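Local coordinates for surface protein R28 (Streptococcus pyogenes, PDB 6S5Z) that displays Rib domains on the bacterial cell wall and is probably involved in infection, this piece being one immunoglobulin-like Rib domain, at residues Y9-K14 against D72-K77; A22-K27 against H48-S53; Y42-G47 against G60-H65. All blocks are in the same frame, centred on the assembly; numbering follows the deposited sequence.

All three contacts lie within one small immunoglobulin-like Rib domain. Contacts 1 and 3 share its sheet: strand 71-81 of contact 1 neighbours strand 56-65 of contact 3, which pairs in turn with edge strand 41-44, and their centres are about 9 Å apart. Contact 2 joins two loops and adjoins contact 3, with centres about 10 Å apart, where the 22-27 loop touches strand 41-44; the centres of contacts 1 and 2 are about 15 Å apart and the two do not touch. Along the chain, contact 1 encloses the others, while the segments of contacts 2 and 3 alternate. The 9-14 loop, the loops of contact 2 and the sheet are thus held together.

Contact 1 of 3, residues Y9-K14 against D72-K77; sequences YSPEAK and DDVNVK. With NA (sodium ion), chain C.
A sodium site begins this contact, where the chain leaving helix 5-8 meets strand 71-81. Y9 contributes its carbonyl, with O 2.5 Å from NA, and D72 a single carboxylate oxygen, with OD2 also 2.5 Å from NA. K6 O and three waters complete six ligands. Aspartate suits the place because its charge offsets that of the ion while its second oxygen remains usable: D72 OD1 takes a hydrogen bond of 2.6 Å from water 3, itself a metal ligand. D72 OD2 also bonds to Y66 OH, a second-shell contact that should help hold the carboxylate in position. Water 1 links the ion to S10 OG.

In this immunoglobulin-like fold the 9-14 segment runs nearly along strand 72-77, their end-to-end directions 12° apart, yet no direct hydrogen bond joins the two. The strand's backbone pairs instead with V64, V62 and G60 of strand 56-65, and E12 and K14 pair with A31 and S29. Small apolar groups fill the interval. P11 sets its ring across D72 and obliquely against V74, with P11 CG 3.7 Å from V74 CG2. V74 holds CG1 anti to its backbone N (chi1 180°), which turns that methyl to A13 and leaves CG2 for the proline. Alanine suits the closer approach beyond: A13 CB lies 3.2 Å from N75 O and 3.7 Å from V76 CG1. At the far end water 2 bridges the two backbones, donating to K14 O at 2.6 Å and to K77 O at 2.8 Å.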
# COMPACT_ATOMS: atom_id res chain seq x y z
N TYR A 9 7.37 -10.57 7.86
CA TYR A 9 7.65 -9.57 6.85
C TYR A 9 7.27 -8.18 7.36
O TYR A 9 6.38 -8.02 8.20
CB TYR A 9 6.93 -9.90 5.55
CG TYR A 9 7.34 -11.26 5.02
CD1 TYR A 9 8.61 -11.48 4.48
CD2 TYR A 9 6.46 -12.34 5.07
CE1 TYR A 9 8.99 -12.74 4.01
CE2 TYR A 9 6.83 -13.60 4.60
CZ TYR A 9 8.09 -13.79 4.08
OH TYR A 9 8.44 -15.04 3.62
N SER A 10 7.98 -7.17 6.85
CA SER A 10 7.86 -5.79 7.33
C SER A 10 7.68 -4.82 6.17
O SER A 10 8.62 -4.10 5.79
CB SER A 10 9.08 -5.42 8.17
OG SER A 10 9.18 -6.27 9.31
N PRO A 11 6.49 -4.76 5.59
CA PRO A 11 6.24 -3.78 4.52
C PRO A 11 6.33 -2.36 5.06
O PRO A 11 5.93 -2.07 6.19
CB PRO A 11 4.83 -4.12 4.04
CG PRO A 11 4.19 -4.81 5.19
CD PRO A 11 5.28 -5.53 5.93
N GLU A 12 6.87 -1.47 4.23
CA GLU A 12 7.04 -0.07 4.59
C GLU A 12 6.47 0.77 3.47
O GLU A 12 6.62 0.44 2.29
CB GLU A 12 8.51 0.28 4.80
CG GLU A 12 9.12 -0.42 5.98
CD GLU A 12 10.60 -0.12 6.14
OE1 GLU A 12 11.42 -0.96 5.72
OE2 GLU A 12 10.94 0.98 6.64
N ALA A 13 5.84 1.88 3.86
CA ALA A 13 5.18 2.77 2.92
C ALA A 13 6.17 3.53 2.06
O ALA A 13 7.28 3.88 2.49
CB ALA A 13 4.31 3.77 3.68
N LYS A 14 5.75 3.79 0.83
CA LYS A 14 6.42 4.71 -0.08
C LYS A 14 5.52 5.92 -0.27
O LYS A 14 4.34 5.77 -0.61
CB LYS A 14 6.72 4.04 -1.42
CG LYS A 14 7.20 5.03 -2.49
CD LYS A 14 7.53 4.32 -3.81
CE LYS A 14 7.74 5.34 -4.93
NZ LYS A 14 8.17 4.68 -6.19
N ASP A 72 -1.17 -7.62 6.24
CA ASP A 72 -0.63 -6.43 6.90
C ASP A 72 -1.34 -5.21 6.34
O ASP A 72 -1.62 -5.14 5.14
CB ASP A 72 0.88 -6.29 6.66
CG ASP A 72 1.72 -6.82 7.80
OD1 ASP A 72 1.29 -6.68 8.97
OD2 ASP A 72 2.85 -7.32 7.53
N ASP A 73 -1.68 -4.27 7.22
CA ASP A 73 -2.19 -2.96 6.83
C ASP A 73 -1.05 -1.95 6.89
O ASP A 73 -0.31 -1.89 7.88
CB ASP A 73 -3.33 -2.51 7.74
CG ASP A 73 -4.59 -3.32 7.54
OD1 ASP A 73 -4.75 -3.95 6.47
OD2 ASP A 73 -5.44 -3.32 8.45
N VAL A 74 -0.91 -1.15 5.84
CA VAL A 74 0.19 -0.19 5.74
C VAL A 74 -0.39 1.19 5.43
O VAL A 74 -0.99 1.39 4.37
CB VAL A 74 1.21 -0.60 4.67
CG1 VAL A 74 2.31 0.44 4.60
CG2 VAL A 74 1.78 -1.99 4.98
N ASN A 75 -0.21 2.13 6.36
CA ASN A 75 -0.62 3.51 6.14
C ASN A 75 0.34 4.20 5.18
O ASN A 75 1.56 4.14 5.36
CB ASN A 75 -0.66 4.28 7.46
CG ASN A 75 -1.69 3.72 8.41
OD1 ASN A 75 -2.73 3.20 7.99
ND2 ASN A 75 -1.40 3.79 9.70
N VAL A 76 -0.21 4.87 4.17
CA VAL A 76 0.58 5.52 3.13
C VAL A 76 0.06 6.93 2.90
O VAL A 76 -1.03 7.30 3.32
CB VAL A 76 0.58 4.75 1.80
CG1 VAL A 76 1.01 3.30 1.98
CG2 VAL A 76 -0.82 4.82 1.16
N LYS A 77 0.88 7.71 2.21
CA LYS A 77 0.57 9.10 1.92
C LYS A 77 0.78 9.33 0.44
O LYS A 77 1.73 8.81 -0.15
CB LYS A 77 1.42 10.04 2.78
CG LYS A 77 1.12 9.85 4.26
CD LYS A 77 1.73 10.91 5.17
CE LYS A 77 1.06 10.84 6.55
NZ LYS A 77 1.29 12.05 7.39
NA NA C . 4.40 -7.16 9.50
O HOH W 1 6.64 -6.57 10.76
O HOH W 2 1.94 6.31 -1.44
O HOH W 3 2.44 -6.72 11.33
O HOH W 4 4.27 -4.53 9.42

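Contact 2 of 3, residues A22-K27 against H48-S53; sequences AELDAK and HKPDTS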
# COMPACT_ATOMS: atom_id res chain seq x y z
N ALA A 22 -4.74 10.94 -11.42
CA ALA A 22 -3.89 9.79 -11.65
C ALA A 22 -4.53 8.51 -11.11
O ALA A 22 -5.32 8.53 -10.17
CB ALA A 22 -2.52 10.00 -10.99
N GLU A 23 -4.19 7.39 -11.73
CA GLU A 23 -4.51 6.09 -11.17
C GLU A 23 -3.52 5.74 -10.06
O GLU A 23 -2.39 6.24 -10.03
CB GLU A 23 -4.48 5.01 -12.26
CG GLU A 23 -5.45 5.25 -13.42
CD GLU A 23 -6.91 5.22 -12.99
OE1 GLU A 23 -7.24 4.41 -12.09
OE2 GLU A 23 -7.71 5.99 -13.56
N LEU A 24 -3.94 4.88 -9.15
CA LEU A 24 -3.12 4.44 -8.03
C LEU A 24 -3.25 2.94 -7.88
O LEU A 24 -4.30 2.44 -7.46
CB LEU A 24 -3.54 5.13 -6.73
CG LEU A 24 -3.43 6.65 -6.63
CD1 LEU A 24 -4.06 7.06 -5.31
CD2 LEU A 24 -1.96 7.09 -6.71
N ASP A 25 -2.20 2.22 -8.27
CA ASP A 25 -2.06 0.82 -7.91
C ASP A 25 -1.53 0.75 -6.49
O ASP A 25 -0.55 1.43 -6.15
CB ASP A 25 -1.10 0.11 -8.88
CG ASP A 25 -1.12 -1.41 -8.74
OD1 ASP A 25 -1.18 -1.94 -7.61
OD2 ASP A 25 -1.06 -2.08 -9.78
N ALA A 26 -2.16 -0.06 -5.65
CA ALA A 26 -1.76 -0.10 -4.25
C ALA A 26 -0.32 -0.57 -4.08
O ALA A 26 0.41 -0.06 -3.22
CB ALA A 26 -2.70 -1.00 -3.45
N LYS A 27 0.12 -1.54 -4.90
CA LYS A 27 1.48 -2.05 -4.75
C LYS A 27 2.51 -0.94 -4.93
O LYS A 27 3.63 -1.04 -4.41
CB LYS A 27 1.72 -3.16 -5.77
CG LYS A 27 3.11 -3.75 -5.70
CD LYS A 27 3.23 -4.97 -6.58
CE LYS A 27 4.59 -5.62 -6.47
NZ LYS A 27 4.62 -6.84 -7.33
N HIS A 48 -10.25 3.40 1.95
CA HIS A 48 -8.97 4.03 2.23
C HIS A 48 -8.09 4.09 0.98
O HIS A 48 -6.86 4.07 1.08
CB HIS A 48 -8.28 3.31 3.38
CG HIS A 48 -8.94 3.57 4.71
ND1 HIS A 48 -8.70 4.70 5.46
CD2 HIS A 48 -9.87 2.86 5.39
CE1 HIS A 48 -9.43 4.66 6.56
NE2 HIS A 48 -10.16 3.56 6.54
N LYS A 49 -8.72 4.18 -0.20
CA LYS A 49 -7.96 4.54 -1.40
C LYS A 49 -7.84 6.05 -1.52
O LYS A 49 -8.85 6.76 -1.41
CB LYS A 49 -8.61 3.99 -2.66
CG LYS A 49 -7.87 4.40 -3.93
CD LYS A 49 -8.51 3.82 -5.17
CE LYS A 49 -7.70 4.10 -6.42
NZ LYS A 49 -8.42 3.70 -7.66
N PRO A 50 -6.63 6.58 -1.68
CA PRO A 50 -6.48 8.04 -1.80
C PRO A 50 -7.23 8.55 -3.02
O PRO A 50 -7.14 7.98 -4.11
CB PRO A 50 -4.96 8.23 -1.92
CG PRO A 50 -4.37 6.99 -1.23
CD PRO A 50 -5.33 5.87 -1.60
N ASP A 51 -7.97 9.64 -2.83
CA ASP A 51 -8.80 10.22 -3.89
C ASP A 51 -7.96 11.25 -4.66
O ASP A 51 -7.68 12.33 -4.15
CB ASP A 51 -10.05 10.84 -3.28
CG ASP A 51 -11.00 11.43 -4.31
OD1 ASP A 51 -10.73 11.36 -5.52
OD2 ASP A 51 -12.05 11.95 -3.88
N THR A 52 -7.57 10.91 -5.88
CA THR A 52 -6.76 11.83 -6.67
C THR A 52 -7.58 12.84 -7.45
O THR A 52 -7.00 13.59 -8.24
CB THR A 52 -5.87 11.06 -7.65
OG1 THR A 52 -6.71 10.36 -8.58
CG2 THR A 52 -4.95 10.09 -6.94
N SER A 53 -8.91 12.88 -7.26
CA SER A 53 -9.75 13.81 -8.02
C SER A 53 -9.56 15.26 -7.57
O SER A 53 -9.87 16.18 -8.33
CB SER A 53 -11.22 13.44 -7.90
OG SER A 53 -11.72 13.66 -6.58
O HOH W 5 -6.42 3.68 -9.79
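Two loops of the Rib domain meet here, one between strands 16-19 and 41-44, the other between strands 41-44 and 56-65, and the contact is well packed on one side and watery on the other. L24 makes the packed side. With CG anti to its carbonyl carbon (chi1 -62°), it drives one methyl into the opposite loop: L24 CD1 lies 3.7 Å from P50 CB and 3.6 Å from T52 CG2, the leucine and threonine meeting tip to tip. V18 of the sheet lies against both. Leucine suits the niche because its forked end puts CD1 between P50 and T52, while P50 offers a rigid apolar ring that also rests on W44.

T52 divides its branches between two tasks. In the crowded position between backbone N and carbonyl carbon (chi1 63°), T52 OG1 donates to A22 O at 2.8 Å, in the carbonyl plane on a lone pair; CG2 is left for L24. D51 OD1 accepts from S53 N, two residues on, which makes an Asx turn, and also from S53 OG.

The looser side belongs to exposed K49 and E23. The extended lysine lays its CE loosely beside L24, K49 CE being 3.9 Å from L24 O, and E23 OE1 stays 4.6 Å from K49 NZ. Water 5 spans the gap, donating to E23 OE1 at 2.5 Å while accepting from L24 N at 2.8 Å and from K49 NZ at 2.9 Å. With water in place of a salt bridge, the attraction is probably weakened, and the direct hold between the segments rests mainly on L24 and the threonine bond.

Contact 3 of 3, residues Y42-G47 against G60-H65; sequences YNWKNG and GIVEVH
E63 OE1 is gripped by two N-H donors. N43 ND2 reaches E63 OE1 at 3.0 Å from well above the carboxylate plane, amide and carboxylate turned 83° apart, whereas H65 NE2 donates to E63 OE1 at 2.9 Å along the anti lone pair. ND2 also donates to W44 O, fixing the rotation of the N43 amide. Glutamate suits the place because its second oxygen can serve K45 on the other side: E63 OE2 uses its anti lone pair in a salt bridge of 3.2 Å to K45 NZ, and water 6 ties it to N46 N. K45 bends at its last two torsions, laying CE against I61 CG2 at a tight 3.5 Å; its ammonium also pairs with D73.

Beneath this polar cluster is an antiparallel hairpin of strands 41-44 and 56-65. N43 and E63 form a hydrogen-bonded pair, E63 N donating to N43 O at 2.8 Å nearly along the C=O axis and N43 N returning a bond to E63 O. K45 N bonds to I61 O. Y42 lies beside V64, its CE2 3.7 Å from V64 CG1. W44 turns its six-membered ring to V62 CG2, with its NE1 bonded to L24 O, and G60 suits its place because a CB there would crowd W44.

With two basic side chains at one carboxylate, E63 is probably held ionised, and its charge would favour a protonated H65.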
# COMPACT_ATOMS: atom_id res chain seq x y z
N TYR A 42 -1.49 -6.90 -3.42
CA TYR A 42 -1.65 -5.59 -2.81
C TYR A 42 -2.96 -4.98 -3.29
O TYR A 42 -3.26 -5.03 -4.49
CB TYR A 42 -0.49 -4.67 -3.19
CG TYR A 42 0.88 -5.23 -2.82
CD1 TYR A 42 1.52 -6.18 -3.64
CD2 TYR A 42 1.52 -4.83 -1.66
CE1 TYR A 42 2.77 -6.70 -3.28
CE2 TYR A 42 2.76 -5.34 -1.31
CZ TYR A 42 3.38 -6.27 -2.12
OH TYR A 42 4.62 -6.75 -1.74
N ASN A 43 -3.73 -4.41 -2.36
CA ASN A 43 -4.96 -3.73 -2.74
C ASN A 43 -5.20 -2.62 -1.74
O ASN A 43 -4.68 -2.64 -0.63
CB ASN A 43 -6.16 -4.67 -2.77
CG ASN A 43 -6.46 -5.28 -1.41
OD1 ASN A 43 -5.91 -6.32 -1.06
ND2 ASN A 43 -7.32 -4.62 -0.63
N TRP A 44 -6.01 -1.64 -2.15
CA TRP A 44 -6.42 -0.60 -1.24
C TRP A 44 -7.45 -1.13 -0.26
O TRP A 44 -8.41 -1.80 -0.65
CB TRP A 44 -6.99 0.61 -2.00
CG TRP A 44 -5.98 1.30 -2.84
CD1 TRP A 44 -5.90 1.30 -4.20
CD2 TRP A 44 -4.87 2.08 -2.37
NE1 TRP A 44 -4.81 2.04 -4.61
CE2 TRP A 44 -4.17 2.53 -3.50
CE3 TRP A 44 -4.42 2.45 -1.10
CZ2 TRP A 44 -3.02 3.32 -3.40
CZ3 TRP A 44 -3.30 3.23 -1.00
CH2 TRP A 44 -2.60 3.66 -2.15
N LYS A 45 -7.27 -0.79 1.02
CA LYS A 45 -8.31 -1.08 1.99
C LYS A 45 -9.60 -0.38 1.58
O LYS A 45 -9.59 0.75 1.12
CB LYS A 45 -7.89 -0.61 3.38
CG LYS A 45 -8.93 -0.88 4.48
CD LYS A 45 -8.34 -0.56 5.84
CE LYS A 45 -7.29 -1.57 6.20
NZ LYS A 45 -7.90 -2.88 6.46
N ASN A 46 -10.72 -1.08 1.75
CA ASN A 46 -12.02 -0.47 1.49
C ASN A 46 -12.15 0.84 2.25
O ASN A 46 -11.92 0.89 3.46
CB ASN A 46 -13.13 -1.43 1.92
CG ASN A 46 -13.24 -2.63 1.01
OD1 ASN A 46 -12.74 -2.62 -0.10
ND2 ASN A 46 -13.87 -3.69 1.50
N GLY A 47 -12.51 1.90 1.53
CA GLY A 47 -12.68 3.19 2.16
C GLY A 47 -11.40 3.96 2.35
O GLY A 47 -11.44 5.09 2.87
N GLY A 60 -3.93 6.94 2.75
CA GLY A 60 -4.57 5.72 2.30
C GLY A 60 -4.00 4.57 3.10
O GLY A 60 -3.05 4.73 3.88
N ILE A 61 -4.60 3.40 2.92
CA ILE A 61 -4.15 2.18 3.58
C ILE A 61 -4.02 1.07 2.55
O ILE A 61 -4.97 0.80 1.80
CB ILE A 61 -5.09 1.77 4.72
CG1 ILE A 61 -5.19 2.92 5.74
CG2 ILE A 61 -4.59 0.50 5.39
CD1 ILE A 61 -6.29 2.74 6.75
N VAL A 62 -2.84 0.47 2.48
CA VAL A 62 -2.59 -0.67 1.62
C VAL A 62 -2.73 -1.93 2.46
O VAL A 62 -2.18 -2.01 3.57
CB VAL A 62 -1.19 -0.59 0.99
CG1 VAL A 62 -0.87 -1.86 0.17
CG2 VAL A 62 -1.07 0.66 0.14
N GLU A 63 -3.48 -2.90 1.94
CA GLU A 63 -3.48 -4.25 2.49
C GLU A 63 -2.47 -5.09 1.73
O GLU A 63 -2.55 -5.21 0.50
CB GLU A 63 -4.85 -4.89 2.39
CG GLU A 63 -5.93 -4.14 3.10
CD GLU A 63 -7.29 -4.82 2.93
OE1 GLU A 63 -7.40 -5.78 2.13
OE2 GLU A 63 -8.24 -4.39 3.61
N VAL A 64 -1.54 -5.70 2.46
CA VAL A 64 -0.58 -6.64 1.88
C VAL A 64 -1.04 -8.05 2.24
O VAL A 64 -1.07 -8.42 3.41
CB VAL A 64 0.85 -6.37 2.38
CG1 VAL A 64 1.84 -7.30 1.70
CG2 VAL A 64 1.22 -4.97 2.07
N HIS A 65 -1.44 -8.83 1.23
CA HIS A 65 -1.99 -10.17 1.44
C HIS A 65 -0.89 -11.19 1.20
O HIS A 65 -0.45 -11.37 0.07
CB HIS A 65 -3.17 -10.43 0.51
CG HIS A 65 -4.41 -9.66 0.86
ND1 HIS A 65 -5.50 -10.24 1.48
CD2 HIS A 65 -4.72 -8.36 0.70
CE1 HIS A 65 -6.43 -9.33 1.68
NE2 HIS A 65 -5.99 -8.17 1.20
O HOH W 6 -10.71 -3.82 2.90